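Local coordinates for protein uronate isomerase (Caulobacter crescentus, PDB 2Q01) that catalyses the isomerisation of D-glucuronate to D-fructuronate and of D-galacturonate to D-tagaturonate in uronate catabolism, at residues M397-Q402 and Y410-F415; E370-A375 and E401-T406; L359-L362 and T366-R369; L35-P40 and V431-D436; L381-S386 and E405-Y410. All coordinates share one frame; numbering follows the deposited sequence.

Contact 1. Residues M397-Q402 and Y410-F415; sequences MRFREQ and YNTVGF. With K (potassium ion), chain E.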
# COMPACT_ATOMS: atom_id res chain seq x y z
N MET B 397 -1.93 -12.67 4.56
CA MET B 397 -3.15 -12.04 5.03
C MET B 397 -3.47 -10.82 4.18
O MET B 397 -4.62 -10.64 3.78
CB MET B 397 -3.04 -11.65 6.51
CG MET B 397 -4.34 -11.18 7.15
SD MET B 397 -5.63 -12.45 7.32
CE MET B 397 -4.85 -13.61 8.43
N ARG B 398 -2.46 -9.99 3.91
CA ARG B 398 -2.63 -8.80 3.06
C ARG B 398 -3.08 -9.17 1.65
O ARG B 398 -3.97 -8.52 1.10
CB ARG B 398 -1.35 -7.97 3.01
CG ARG B 398 -1.17 -7.05 4.21
CD ARG B 398 -0.13 -5.98 3.95
NE ARG B 398 1.21 -6.53 3.77
CZ ARG B 398 2.09 -6.71 4.75
NH1 ARG B 398 3.29 -7.22 4.48
NH2 ARG B 398 1.78 -6.40 6.00
N PHE B 399 -2.49 -10.23 1.09
CA PHE B 399 -2.94 -10.80 -0.16
C PHE B 399 -4.44 -11.11 -0.09
O PHE B 399 -5.20 -10.56 -0.88
CB PHE B 399 -2.12 -12.05 -0.50
CG PHE B 399 -2.57 -12.74 -1.77
CD1 PHE B 399 -3.35 -13.89 -1.71
CD2 PHE B 399 -2.21 -12.24 -3.01
CE1 PHE B 399 -3.77 -14.53 -2.87
CE2 PHE B 399 -2.63 -12.88 -4.18
CZ PHE B 399 -3.41 -14.02 -4.11
N ARG B 400 -4.86 -11.93 0.87
CA ARG B 400 -6.28 -12.29 1.04
C ARG B 400 -7.20 -11.09 1.27
O ARG B 400 -8.31 -11.06 0.75
CB ARG B 400 -6.47 -13.32 2.18
CG ARG B 400 -5.97 -14.73 1.88
CD ARG B 400 -6.70 -15.41 0.72
NE ARG B 400 -6.07 -16.68 0.36
CZ ARG B 400 -6.19 -17.29 -0.82
NH1 ARG B 400 -5.57 -18.45 -1.03
NH2 ARG B 400 -6.92 -16.76 -1.80
N GLU B 401 -6.73 -10.11 2.04
CA GLU B 401 -7.48 -8.88 2.29
C GLU B 401 -7.61 -7.96 1.07
O GLU B 401 -8.58 -7.20 0.96
CB GLU B 401 -6.86 -8.10 3.44
CG GLU B 401 -7.12 -8.68 4.82
CD GLU B 401 -6.37 -7.96 5.93
OE1 GLU B 401 -5.64 -6.98 5.63
OE2 GLU B 401 -6.50 -8.36 7.10
N GLN B 402 -6.65 -8.02 0.16
CA GLN B 402 -6.60 -7.07 -0.97
C GLN B 402 -7.06 -7.63 -2.32
O GLN B 402 -7.43 -6.87 -3.21
CB GLN B 402 -5.21 -6.44 -1.07
CG GLN B 402 -5.00 -5.31 -0.07
CD GLN B 402 -3.55 -4.95 0.19
OE1 GLN B 402 -3.23 -4.37 1.23
NE2 GLN B 402 -2.67 -5.30 -0.74
N TYR B 410 -11.62 -18.14 -6.52
CA TYR B 410 -11.52 -19.15 -7.57
C TYR B 410 -10.67 -18.66 -8.74
O TYR B 410 -10.42 -19.41 -9.69
CB TYR B 410 -12.92 -19.58 -8.00
CG TYR B 410 -13.70 -20.19 -6.85
CD1 TYR B 410 -14.57 -19.42 -6.08
CD2 TYR B 410 -13.55 -21.54 -6.51
CE1 TYR B 410 -15.27 -19.96 -5.02
CE2 TYR B 410 -14.25 -22.09 -5.44
CZ TYR B 410 -15.11 -21.29 -4.70
OH TYR B 410 -15.81 -21.83 -3.65
N ASN B 411 -10.24 -17.40 -8.63
CA ASN B 411 -9.25 -16.80 -9.51
C ASN B 411 -7.86 -16.79 -8.87
O ASN B 411 -6.95 -16.11 -9.35
CB ASN B 411 -9.66 -15.36 -9.83
CG ASN B 411 -10.74 -15.29 -10.90
OD1 ASN B 411 -10.65 -15.97 -11.93
ND2 ASN B 411 -11.72 -14.43 -10.70
N THR B 412 -7.71 -17.53 -7.78
CA THR B 412 -6.40 -17.75 -7.15
C THR B 412 -6.01 -19.23 -7.29
O THR B 412 -6.84 -20.06 -7.70
CB THR B 412 -6.36 -17.27 -5.67
OG1 THR B 412 -7.10 -18.17 -4.83
CG2 THR B 412 -6.92 -15.83 -5.53
N VAL B 413 -4.76 -19.57 -6.98
CA VAL B 413 -4.24 -20.92 -7.24
C VAL B 413 -3.79 -21.67 -5.98
O VAL B 413 -3.15 -22.73 -6.06
CB VAL B 413 -3.09 -20.91 -8.31
CG1 VAL B 413 -3.55 -20.28 -9.59
CG2 VAL B 413 -1.85 -20.19 -7.79
N GLY B 414 -4.12 -21.13 -4.81
CA GLY B 414 -3.66 -21.71 -3.55
C GLY B 414 -2.26 -21.28 -3.19
O GLY B 414 -1.89 -20.11 -3.35
N PHE B 415 -1.46 -22.22 -2.71
CA PHE B 415 -0.15 -21.92 -2.14
C PHE B 415 0.96 -22.75 -2.78
O PHE B 415 0.78 -23.94 -3.06
CB PHE B 415 -0.18 -22.15 -0.61
CG PHE B 415 1.16 -22.00 0.07
CD1 PHE B 415 1.66 -20.73 0.35
CD2 PHE B 415 1.90 -23.12 0.44
CE1 PHE B 415 2.91 -20.59 0.98
CE2 PHE B 415 3.15 -22.98 1.07
CZ PHE B 415 3.64 -21.72 1.34
K K E . -9.52 -15.41 -14.32
O HOH W 1 -9.78 -17.98 -14.77
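R400 reaches from helix 397-402 to the hydroxyl of T412 in the loop 410-415. Its polar link is weak but straight: NH2 donates to OG1 of T412 over 3.3 Å with an N-H...O angle of 175°, and OG1 lies at the edge of the guanidinium, in its plane. The arginine chain turns at chi2 (-63°), which swings the group off the helix toward the loop. In T412, chi1 of 73° turns OG1 to the backbone O of F409, its stronger partner, and leaves CG2 facing F399.

The family has a TIM-barrel fold, and 410-415, hydrogen-bonded through N411 to L383 of strand 381-383, probably stands where the eighth barrel strand would run, although it is not a regular strand.

The apolar part of the contact is small. CG2 of T412 meets CZ of F399 obliquely at 4.2 Å, the two side chains running antiparallel alongside each other. F399 also covers one face of its neighbour R400, with CE1 4.0 Å above the guanidinium plane, toward the rim. A valine in place of T412 would probably leave R400 NH2 without this acceptor and F409 O without its hydroxyl mate.

Metal binding belongs to N411, whose OD1 lies 2.7 Å from the potassium ion, with A375, Y378 and L381 supplying further oxygens and S75 of the second subunit another.

Contact 2. Residues E370-A375 and E401-T406; sequences ELAPLA and EQVTET. With K (potassium ion), chain E.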
# COMPACT_ATOMS: atom_id res chain seq x y z
N GLU B 370 -4.15 -3.55 -9.62
CA GLU B 370 -3.97 -4.06 -10.97
C GLU B 370 -4.30 -5.53 -11.11
O GLU B 370 -5.07 -5.90 -12.00
CB GLU B 370 -2.53 -3.79 -11.44
CG GLU B 370 -2.09 -2.34 -11.28
CD GLU B 370 -0.80 -2.01 -12.00
OE1 GLU B 370 -0.15 -2.94 -12.53
OE2 GLU B 370 -0.44 -0.82 -12.04
N LEU B 371 -3.73 -6.36 -10.24
CA LEU B 371 -3.80 -7.82 -10.36
C LEU B 371 -5.20 -8.40 -10.21
O LEU B 371 -5.63 -9.18 -11.06
CB LEU B 371 -2.85 -8.48 -9.36
CG LEU B 371 -1.34 -8.41 -9.60
CD1 LEU B 371 -0.63 -9.17 -8.49
CD2 LEU B 371 -0.96 -8.98 -10.95
N ALA B 372 -5.90 -8.04 -9.14
CA ALA B 372 -7.26 -8.52 -8.92
C ALA B 372 -8.27 -8.03 -9.97
O ALA B 372 -9.05 -8.85 -10.47
CB ALA B 372 -7.74 -8.26 -7.49
N PRO B 373 -8.28 -6.71 -10.31
CA PRO B 373 -9.08 -6.24 -11.46
C PRO B 373 -8.83 -6.97 -12.78
O PRO B 373 -9.77 -7.23 -13.52
CB PRO B 373 -8.69 -4.77 -11.57
CG PRO B 373 -8.40 -4.38 -10.16
CD PRO B 373 -7.63 -5.56 -9.63
N LEU B 374 -7.57 -7.28 -13.07
CA LEU B 374 -7.20 -8.03 -14.27
C LEU B 374 -7.66 -9.48 -14.19
O LEU B 374 -8.26 -10.00 -15.13
CB LEU B 374 -5.68 -7.96 -14.53
CG LEU B 374 -5.08 -6.71 -15.18
CD1 LEU B 374 -3.56 -6.77 -15.11
CD2 LEU B 374 -5.53 -6.53 -16.62
N ALA B 375 -7.38 -10.12 -13.06
CA ALA B 375 -7.69 -11.53 -12.88
C ALA B 375 -9.17 -11.79 -12.61
O ALA B 375 -9.66 -12.88 -12.89
CB ALA B 375 -6.84 -12.15 -11.80
N GLU B 401 -6.73 -10.11 2.04
CA GLU B 401 -7.48 -8.88 2.29
C GLU B 401 -7.61 -7.96 1.07
O GLU B 401 -8.58 -7.20 0.96
CB GLU B 401 -6.86 -8.10 3.44
CG GLU B 401 -7.12 -8.68 4.82
CD GLU B 401 -6.37 -7.96 5.93
OE1 GLU B 401 -5.64 -6.98 5.63
OE2 GLU B 401 -6.50 -8.36 7.10
N GLN B 402 -6.65 -8.02 0.16
CA GLN B 402 -6.60 -7.07 -0.97
C GLN B 402 -7.06 -7.63 -2.32
O GLN B 402 -7.43 -6.87 -3.21
CB GLN B 402 -5.21 -6.44 -1.07
CG GLN B 402 -5.00 -5.31 -0.07
CD GLN B 402 -3.55 -4.95 0.19
OE1 GLN B 402 -3.23 -4.37 1.23
NE2 GLN B 402 -2.67 -5.30 -0.74
N VAL B 403 -7.08 -8.95 -2.43
CA VAL B 403 -7.32 -9.64 -3.69
C VAL B 403 -8.72 -10.26 -3.80
O VAL B 403 -9.31 -10.29 -4.89
CB VAL B 403 -6.19 -10.70 -3.91
CG1 VAL B 403 -6.67 -11.97 -4.60
CG2 VAL B 403 -5.02 -10.07 -4.63
N THR B 404 -9.26 -10.71 -2.67
CA THR B 404 -10.50 -11.49 -2.62
C THR B 404 -11.73 -10.76 -3.17
O THR B 404 -12.52 -11.33 -3.92
CB THR B 404 -10.79 -11.95 -1.17
OG1 THR B 404 -9.68 -12.72 -0.69
CG2 THR B 404 -12.05 -12.80 -1.09
N GLU B 405 -11.87 -9.49 -2.81
CA GLU B 405 -13.07 -8.74 -3.16
C GLU B 405 -13.33 -8.54 -4.66
O GLU B 405 -14.49 -8.49 -5.09
CB GLU B 405 -13.12 -7.44 -2.36
CG GLU B 405 -13.33 -7.72 -0.87
CD GLU B 405 -13.09 -6.53 0.01
OE1 GLU B 405 -12.13 -5.77 -0.25
OE2 GLU B 405 -13.87 -6.34 0.97
N THR B 406 -12.27 -8.47 -5.45
CA THR B 406 -12.39 -8.35 -6.90
C THR B 406 -12.18 -9.68 -7.64
O THR B 406 -12.96 -10.05 -8.52
CB THR B 406 -11.46 -7.27 -7.46
OG1 THR B 406 -11.67 -6.05 -6.74
CG2 THR B 406 -11.73 -7.03 -8.92
K K E . -9.52 -15.41 -14.32
O HOH W 1 -9.78 -17.98 -14.77
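T406 meets A372 with its methyl foremost: chi1 of -53° turns CG2 of the threonine anti to its backbone nitrogen and keeps OG1 beside that nitrogen. The methyl therefore lies against the backbone of the facing helix, 3.6 Å from A372 O and 3.7 Å from P373 N. A372 answers with a CB that points toward helix 401-406, coming to 3.8 Å from T406 CB and 3.7 Å from V403 O. Beside this pair, V403 adds an apolar touch, its CG2 lying 4.3 Å from A372 CB.

The segment axes approach to 8.4 Å and run nearly parallel, with a signed crossing angle of -23°. Such packing suits neighbouring helices on the outside of a TIM barrel, and alanine suits the closest point because its CB adds little bulk there. L383 of strand 381-383 packs against V403 and A375, while R71 of the second subunit packs on T406 and its NH1 hydrogen-bonds to P373 O. At the end of its helix, A375 O binds the potassium ion at 2.9 Å.

The chemistry is that of methyl groups resting on backbone. A proline nitrogen carries no hydrogen, so T406 CG2 can lie against it without burying a donor, and the two helices are held here by shape more than by polarity.

Contact 3. Residues L359-L362 and T366-R369; sequences LFTL and TYSR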
# COMPACT_ATOMS: atom_id res chain seq x y z
N LEU B 359 -0.24 -15.04 -12.44
CA LEU B 359 0.54 -13.84 -12.16
C LEU B 359 0.97 -13.74 -10.70
O LEU B 359 0.17 -13.96 -9.78
CB LEU B 359 -0.24 -12.58 -12.52
CG LEU B 359 -0.72 -12.36 -13.95
CD1 LEU B 359 -1.67 -11.18 -13.96
CD2 LEU B 359 0.45 -12.14 -14.91
N PHE B 360 2.24 -13.40 -10.50
CA PHE B 360 2.82 -13.21 -9.19
C PHE B 360 3.31 -11.78 -9.11
O PHE B 360 3.43 -11.12 -10.13
CB PHE B 360 4.00 -14.16 -8.99
CG PHE B 360 3.60 -15.58 -8.72
CD1 PHE B 360 3.19 -16.41 -9.75
CD2 PHE B 360 3.65 -16.08 -7.43
CE1 PHE B 360 2.82 -17.72 -9.50
CE2 PHE B 360 3.29 -17.40 -7.18
CZ PHE B 360 2.87 -18.21 -8.22
N THR B 361 3.60 -11.32 -7.90
CA THR B 361 4.15 -9.98 -7.71
C THR B 361 5.08 -9.91 -6.50
O THR B 361 4.99 -10.71 -5.57
CB THR B 361 3.03 -8.91 -7.63
OG1 THR B 361 3.55 -7.65 -8.07
CG2 THR B 361 2.49 -8.76 -6.22
N LEU B 362 5.99 -8.94 -6.54
CA LEU B 362 6.84 -8.57 -5.42
C LEU B 362 6.39 -7.20 -4.93
O LEU B 362 6.89 -6.68 -3.93
CB LEU B 362 8.30 -8.53 -5.88
CG LEU B 362 9.32 -9.55 -5.36
CD1 LEU B 362 8.67 -10.75 -4.72
CD2 LEU B 362 10.30 -9.96 -6.46
N THR B 366 0.08 -3.64 -6.15
CA THR B 366 -0.61 -4.03 -7.38
C THR B 366 -1.75 -5.02 -7.15
O THR B 366 -2.47 -5.34 -8.10
CB THR B 366 0.37 -4.66 -8.41
OG1 THR B 366 0.94 -5.85 -7.87
CG2 THR B 366 1.47 -3.69 -8.79
N TYR B 367 -1.91 -5.50 -5.91
CA TYR B 367 -2.95 -6.48 -5.57
C TYR B 367 -4.35 -5.95 -5.86
O TYR B 367 -5.07 -6.49 -6.70
CB TYR B 367 -2.89 -6.90 -4.10
CG TYR B 367 -1.78 -7.85 -3.74
CD1 TYR B 367 -1.29 -8.77 -4.67
CD2 TYR B 367 -1.24 -7.86 -2.46
CE1 TYR B 367 -0.27 -9.66 -4.34
CE2 TYR B 367 -0.22 -8.74 -2.11
CZ TYR B 367 0.27 -9.63 -3.05
OH TYR B 367 1.28 -10.50 -2.71
N SER B 368 -4.71 -4.89 -5.16
CA SER B 368 -6.04 -4.33 -5.28
C SER B 368 -6.12 -3.47 -6.52
O SER B 368 -7.19 -3.33 -7.12
CB SER B 368 -6.38 -3.50 -4.05
OG SER B 368 -5.44 -2.45 -3.88
N ARG B 369 -4.99 -2.88 -6.92
CA ARG B 369 -4.97 -1.93 -8.01
C ARG B 369 -5.04 -2.59 -9.37
O ARG B 369 -5.87 -2.24 -10.19
CB ARG B 369 -3.74 -1.02 -7.93
CG ARG B 369 -3.94 0.31 -8.65
CD ARG B 369 -2.65 0.88 -9.22
NE ARG B 369 -1.61 1.05 -8.20
CZ ARG B 369 -0.41 0.47 -8.25
NH1 ARG B 369 -0.08 -0.30 -9.28
NH2 ARG B 369 0.46 0.68 -7.28
O HOH W 2 3.66 -11.22 -3.41
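T361 and T366 bring their backbones closest, 7.6 Å between CA atoms, where an extended chain turns and re-enters as a helix. Segment 359-362 leaves its strand extended and bends at L362, whereas the helix runs on from Y367, with a wider pi-type turn over 367-369. T361 and T366 point their side chains at each other, and the hydroxyl oxygens stand 3.2 Å apart, OG1 of T361 to OG1 of T366. Each has a stronger partner nearby: Y338 OH for T361 and the backbone O of D363 for T366.

In T361, chi1 of -153° puts OG1 opposite the backbone N and turns CG2 to the Y367 ring, which the methyl approaches obliquely, 3.5 Å from CE1. A water bridges farther along, donating to T361 O at 2.6 Å and to Y367 OH, also at 2.6 Å. Tyrosine suits the place because its ring packs against the threonine methyl while its hydroxyl reaches the water. A phenylalanine in place of Y367 would probably keep the methyl packing but leave the bridging water without its hydroxyl acceptor.

The contact closes the turn between strand 357-359 and helix 366-375, a beta-alpha connection of the barrel. L371 of that helix packs on T361 and T366, S386 in the loop after strand 381-383 touches Y367, and F399 on helix 393-407 meets the tyrosine ring edge-to-face.

Contact 4. Residues L35-P40 and V431-D436; sequences LPIISP and VARRVD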
# COMPACT_ATOMS: atom_id res chain seq x y z
N LEU B 35 -4.26 -32.98 5.17
CA LEU B 35 -4.33 -33.18 3.72
C LEU B 35 -2.92 -33.26 3.13
O LEU B 35 -1.99 -32.65 3.68
CB LEU B 35 -5.12 -32.05 3.05
CG LEU B 35 -6.65 -32.09 3.12
CD1 LEU B 35 -7.22 -30.82 2.51
CD2 LEU B 35 -7.22 -33.31 2.41
N PRO B 36 -2.75 -34.01 2.02
CA PRO B 36 -1.43 -34.08 1.40
C PRO B 36 -0.94 -32.72 0.91
O PRO B 36 -1.74 -31.85 0.56
CB PRO B 36 -1.65 -35.03 0.21
CG PRO B 36 -2.88 -35.81 0.57
CD PRO B 36 -3.74 -34.83 1.29
N ILE B 37 0.38 -32.54 0.92
CA ILE B 37 1.00 -31.32 0.44
C ILE B 37 1.13 -31.34 -1.09
O ILE B 37 1.69 -32.27 -1.68
CB ILE B 37 2.38 -31.10 1.11
CG1 ILE B 37 2.19 -30.75 2.59
CG2 ILE B 37 3.18 -30.01 0.40
CD1 ILE B 37 3.45 -30.92 3.42
N ILE B 38 0.57 -30.33 -1.74
CA ILE B 38 0.77 -30.12 -3.17
C ILE B 38 1.65 -28.90 -3.36
O ILE B 38 1.29 -27.78 -2.98
CB ILE B 38 -0.56 -29.95 -3.93
CG1 ILE B 38 -1.40 -31.22 -3.79
CG2 ILE B 38 -0.31 -29.64 -5.40
CD1 ILE B 38 -2.86 -30.97 -4.01
N SER B 39 2.82 -29.15 -3.94
CA SER B 39 3.86 -28.14 -4.05
C SER B 39 4.26 -27.91 -5.52
O SER B 39 5.27 -28.43 -5.99
CB SER B 39 5.06 -28.57 -3.20
OG SER B 39 6.07 -27.58 -3.20
N PRO B 40 3.46 -27.10 -6.24
CA PRO B 40 3.54 -27.05 -7.70
C PRO B 40 4.62 -26.11 -8.27
O PRO B 40 4.82 -26.08 -9.48
CB PRO B 40 2.15 -26.59 -8.10
CG PRO B 40 1.65 -25.79 -6.93
CD PRO B 40 2.45 -26.16 -5.72
N VAL B 431 1.79 -23.04 7.78
CA VAL B 431 1.57 -21.59 7.91
C VAL B 431 0.49 -21.12 6.94
O VAL B 431 -0.40 -20.35 7.32
CB VAL B 431 2.89 -20.80 7.69
CG1 VAL B 431 2.65 -19.29 7.57
CG2 VAL B 431 3.86 -21.07 8.80
N ALA B 432 0.56 -21.59 5.70
CA ALA B 432 -0.45 -21.28 4.67
C ALA B 432 -1.84 -21.68 5.11
O ALA B 432 -2.80 -20.92 4.96
CB ALA B 432 -0.10 -21.97 3.38
N ARG B 433 -1.95 -22.88 5.68
CA ARG B 433 -3.22 -23.44 6.13
C ARG B 433 -3.84 -22.72 7.34
O ARG B 433 -5.05 -22.54 7.39
CB ARG B 433 -3.06 -24.94 6.39
CG ARG B 433 -2.83 -25.72 5.10
CD ARG B 433 -2.28 -27.12 5.33
NE ARG B 433 -2.03 -27.77 4.04
CZ ARG B 433 -1.85 -29.07 3.86
NH1 ARG B 433 -1.87 -29.92 4.88
NH2 ARG B 433 -1.64 -29.52 2.63
N ARG B 434 -3.00 -22.27 8.27
CA ARG B 434 -3.46 -21.54 9.46
C ARG B 434 -3.91 -20.12 9.15
O ARG B 434 -4.90 -19.66 9.70
CB ARG B 434 -2.37 -21.49 10.52
CG ARG B 434 -2.06 -22.84 11.11
CD ARG B 434 -0.97 -22.79 12.14
NE ARG B 434 -0.84 -24.11 12.76
CZ ARG B 434 -1.40 -24.45 13.91
NH1 ARG B 434 -1.25 -25.68 14.36
NH2 ARG B 434 -2.09 -23.57 14.62
N VAL B 435 -3.16 -19.44 8.28
CA VAL B 435 -3.47 -18.07 7.87
C VAL B 435 -4.75 -18.01 7.03
O VAL B 435 -5.60 -17.14 7.25
CB VAL B 435 -2.28 -17.39 7.14
CG1 VAL B 435 -2.69 -16.05 6.52
CG2 VAL B 435 -1.13 -17.18 8.10
N ASP B 436 -4.90 -18.96 6.11
CA ASP B 436 -6.14 -19.13 5.34
C ASP B 436 -7.32 -19.45 6.25
O ASP B 436 -8.43 -18.95 6.02
CB ASP B 436 -6.00 -20.22 4.27
CG ASP B 436 -5.15 -19.79 3.08
OD1 ASP B 436 -4.96 -20.63 2.17
OD2 ASP B 436 -4.67 -18.63 3.04
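R433 extends from helix 431-436 toward the backbone of L35 and P36, presenting the edge of its guanidinium to their carbonyl groups. Its chain runs extended from CG to NE (chi3 -178°), which carries the charged end the full length of the side chain to the segment leading into strand 37-39.

NH1 donates to L35 O at 3.0 Å. That oxygen lies near the guanidinium plane, while the donor is tilted 30° from the carbonyl plane. NH2 adds two weak bonds, to the same L35 O at 3.3 Å and to P36 O at 3.1 Å, so L35 O is gripped by both terminal nitrogens and NH2 is shared between two carbonyls. The chain is polyproline II-like at L35 and P36, which sets these successive oxygens within the span of one arginine end.

I37 crosses the arginine at about a right angle, its CG1 4.0 Å from NH2. V32 of a loop and T462 of helix 451-469 pack beside R433. I37 is hydrogen-bonded to E166 of the next barrel strand, so the contact joins the entry to the first strand of the TIM barrel to helix 425-445 near the C-terminal end of the chain.

No carboxylate takes part across these two segments. The arginine is met by backbone oxygens, whose dipoles would be expected to offset part of its charge, and the bonds call on no polar side-chain group of L35 or P36.

Contact 5. Residues L381-S386 and E405-Y410; sequences LKLGPS and ETAGFY. With K (potassium ion), chain E.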
# COMPACT_ATOMS: atom_id res chain seq x y z
N LEU B 381 -6.23 -15.39 -16.84
CA LEU B 381 -5.37 -14.90 -15.76
C LEU B 381 -5.77 -15.43 -14.40
O LEU B 381 -6.96 -15.44 -14.07
CB LEU B 381 -5.41 -13.37 -15.73
CG LEU B 381 -4.27 -12.54 -16.32
CD1 LEU B 381 -3.51 -13.23 -17.45
CD2 LEU B 381 -4.80 -11.18 -16.76
N LYS B 382 -4.81 -15.84 -13.60
CA LYS B 382 -5.09 -16.31 -12.25
C LYS B 382 -4.03 -15.69 -11.36
O LYS B 382 -2.98 -15.29 -11.85
CB LYS B 382 -4.97 -17.83 -12.21
CG LYS B 382 -6.14 -18.56 -11.60
CD LYS B 382 -7.16 -18.94 -12.64
CE LYS B 382 -7.92 -20.18 -12.23
NZ LYS B 382 -9.22 -20.23 -12.96
N LEU B 383 -4.30 -15.60 -10.06
CA LEU B 383 -3.35 -14.99 -9.14
C LEU B 383 -2.59 -16.00 -8.31
O LEU B 383 -3.18 -16.89 -7.72
CB LEU B 383 -4.03 -13.98 -8.22
CG LEU B 383 -4.53 -12.73 -8.94
CD1 LEU B 383 -4.98 -11.70 -7.95
CD2 LEU B 383 -3.47 -12.16 -9.87
N GLY B 384 -1.28 -15.85 -8.30
CA GLY B 384 -0.43 -16.70 -7.48
C GLY B 384 -0.40 -16.16 -6.08
O GLY B 384 -0.76 -15.00 -5.87
N PRO B 385 0.00 -16.98 -5.10
CA PRO B 385 0.07 -16.51 -3.72
C PRO B 385 1.15 -15.46 -3.52
O PRO B 385 1.98 -15.24 -4.42
CB PRO B 385 0.44 -17.78 -2.93
CG PRO B 385 1.12 -18.65 -3.92
CD PRO B 385 0.41 -18.40 -5.22
N SER B 386 1.12 -14.80 -2.37
CA SER B 386 2.15 -13.84 -2.01
C SER B 386 3.52 -14.52 -2.03
O SER B 386 3.67 -15.64 -1.54
CB SER B 386 1.85 -13.19 -0.67
OG SER B 386 1.56 -14.17 0.31
N GLU B 405 -11.87 -9.49 -2.81
CA GLU B 405 -13.07 -8.74 -3.16
C GLU B 405 -13.33 -8.54 -4.66
O GLU B 405 -14.49 -8.49 -5.09
CB GLU B 405 -13.12 -7.44 -2.36
CG GLU B 405 -13.33 -7.72 -0.87
CD GLU B 405 -13.09 -6.53 0.01
OE1 GLU B 405 -12.13 -5.77 -0.25
OE2 GLU B 405 -13.87 -6.34 0.97
N THR B 406 -12.27 -8.47 -5.45
CA THR B 406 -12.39 -8.35 -6.90
C THR B 406 -12.18 -9.68 -7.64
O THR B 406 -12.96 -10.05 -8.52
CB THR B 406 -11.46 -7.27 -7.46
OG1 THR B 406 -11.67 -6.05 -6.74
CG2 THR B 406 -11.73 -7.03 -8.92
N ALA B 407 -11.12 -10.40 -7.28
CA ALA B 407 -10.80 -11.67 -7.94
C ALA B 407 -11.61 -12.85 -7.41
O ALA B 407 -11.85 -13.82 -8.13
CB ALA B 407 -9.30 -11.95 -7.85
N GLY B 408 -12.05 -12.78 -6.16
CA GLY B 408 -12.67 -13.92 -5.52
C GLY B 408 -11.61 -14.91 -5.11
O GLY B 408 -10.42 -14.58 -5.10
N PHE B 409 -12.04 -16.12 -4.76
CA PHE B 409 -11.12 -17.18 -4.36
C PHE B 409 -10.75 -18.09 -5.52
O PHE B 409 -9.69 -18.72 -5.51
CB PHE B 409 -11.75 -18.02 -3.26
CG PHE B 409 -11.86 -17.32 -1.93
CD1 PHE B 409 -10.76 -17.24 -1.08
CD2 PHE B 409 -13.07 -16.77 -1.53
CE1 PHE B 409 -10.87 -16.60 0.16
CE2 PHE B 409 -13.18 -16.13 -0.30
CZ PHE B 409 -12.08 -16.05 0.54
N TYR B 410 -11.62 -18.14 -6.52
CA TYR B 410 -11.52 -19.15 -7.57
C TYR B 410 -10.67 -18.66 -8.74
O TYR B 410 -10.42 -19.41 -9.69
CB TYR B 410 -12.92 -19.58 -8.00
CG TYR B 410 -13.70 -20.19 -6.85
CD1 TYR B 410 -14.57 -19.42 -6.08
CD2 TYR B 410 -13.55 -21.54 -6.51
CE1 TYR B 410 -15.27 -19.96 -5.02
CE2 TYR B 410 -14.25 -22.09 -5.44
CZ TYR B 410 -15.11 -21.29 -4.70
OH TYR B 410 -15.81 -21.83 -3.65
K K E . -9.52 -15.41 -14.32
O HOH W 1 -9.78 -17.98 -14.77
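K382 meets the carbonyl of Y410; the flat ring of Y410 takes no part across the two segments. That ring packs edge-to-face with Y108 of the second subunit and touches L457 and D460 of helix 451-469. This division falls in the wall of the TIM barrel, where strand 381-383 meets the end of helix 393-407 and the loop after it.

The lysine chain bends at chi2 (92°), which brings its end round to the loop. CE and NZ of K382 both stand 3.6 Å from Y410 O, close, but too long for a hydrogen bond to be assigned; that oxygen takes a weak hydrogen bond from Q76 NE2 of the second subunit. A long flexible side chain suits the position, since it can reach a water of the metal site.

On the buried side the contact is apolar. L383 points toward A407, with CD1 of the leucine 4.3 Å from CB of the alanine, and L371, A375 and V403 close round the same leucine. A407 is the last helical residue; G408 ends the helix with a positive phi of 77°, which favours glycine.

L381 O binds the potassium ion at 2.6 Å. A water lies 2.6 Å from the same ion and accepts a hydrogen bond from K382 NZ at 2.9 Å.

In the fold
From the N terminus, contact 4 opens at residues 35-40 and closes only at 431-436, so its loop of 390 residues encloses the other four and brings the first barrel strand against helix 425-445. Inside it, contact 3 comes first in series, closing a short turn between strand 357-359 and helix 366-375. Contact 2 then opens on that helix and ends on helix 393-407, the stretch where contact 1 begins. Contact 5 starts at strand 381-383, within the loop of contact 2, and ends on the same stretch, sharing E405 and T406; it crosses contact 1. Contacts 1, 2 and 5 each touch the potassium ion, joining strand, helices and loop beside the second subunit.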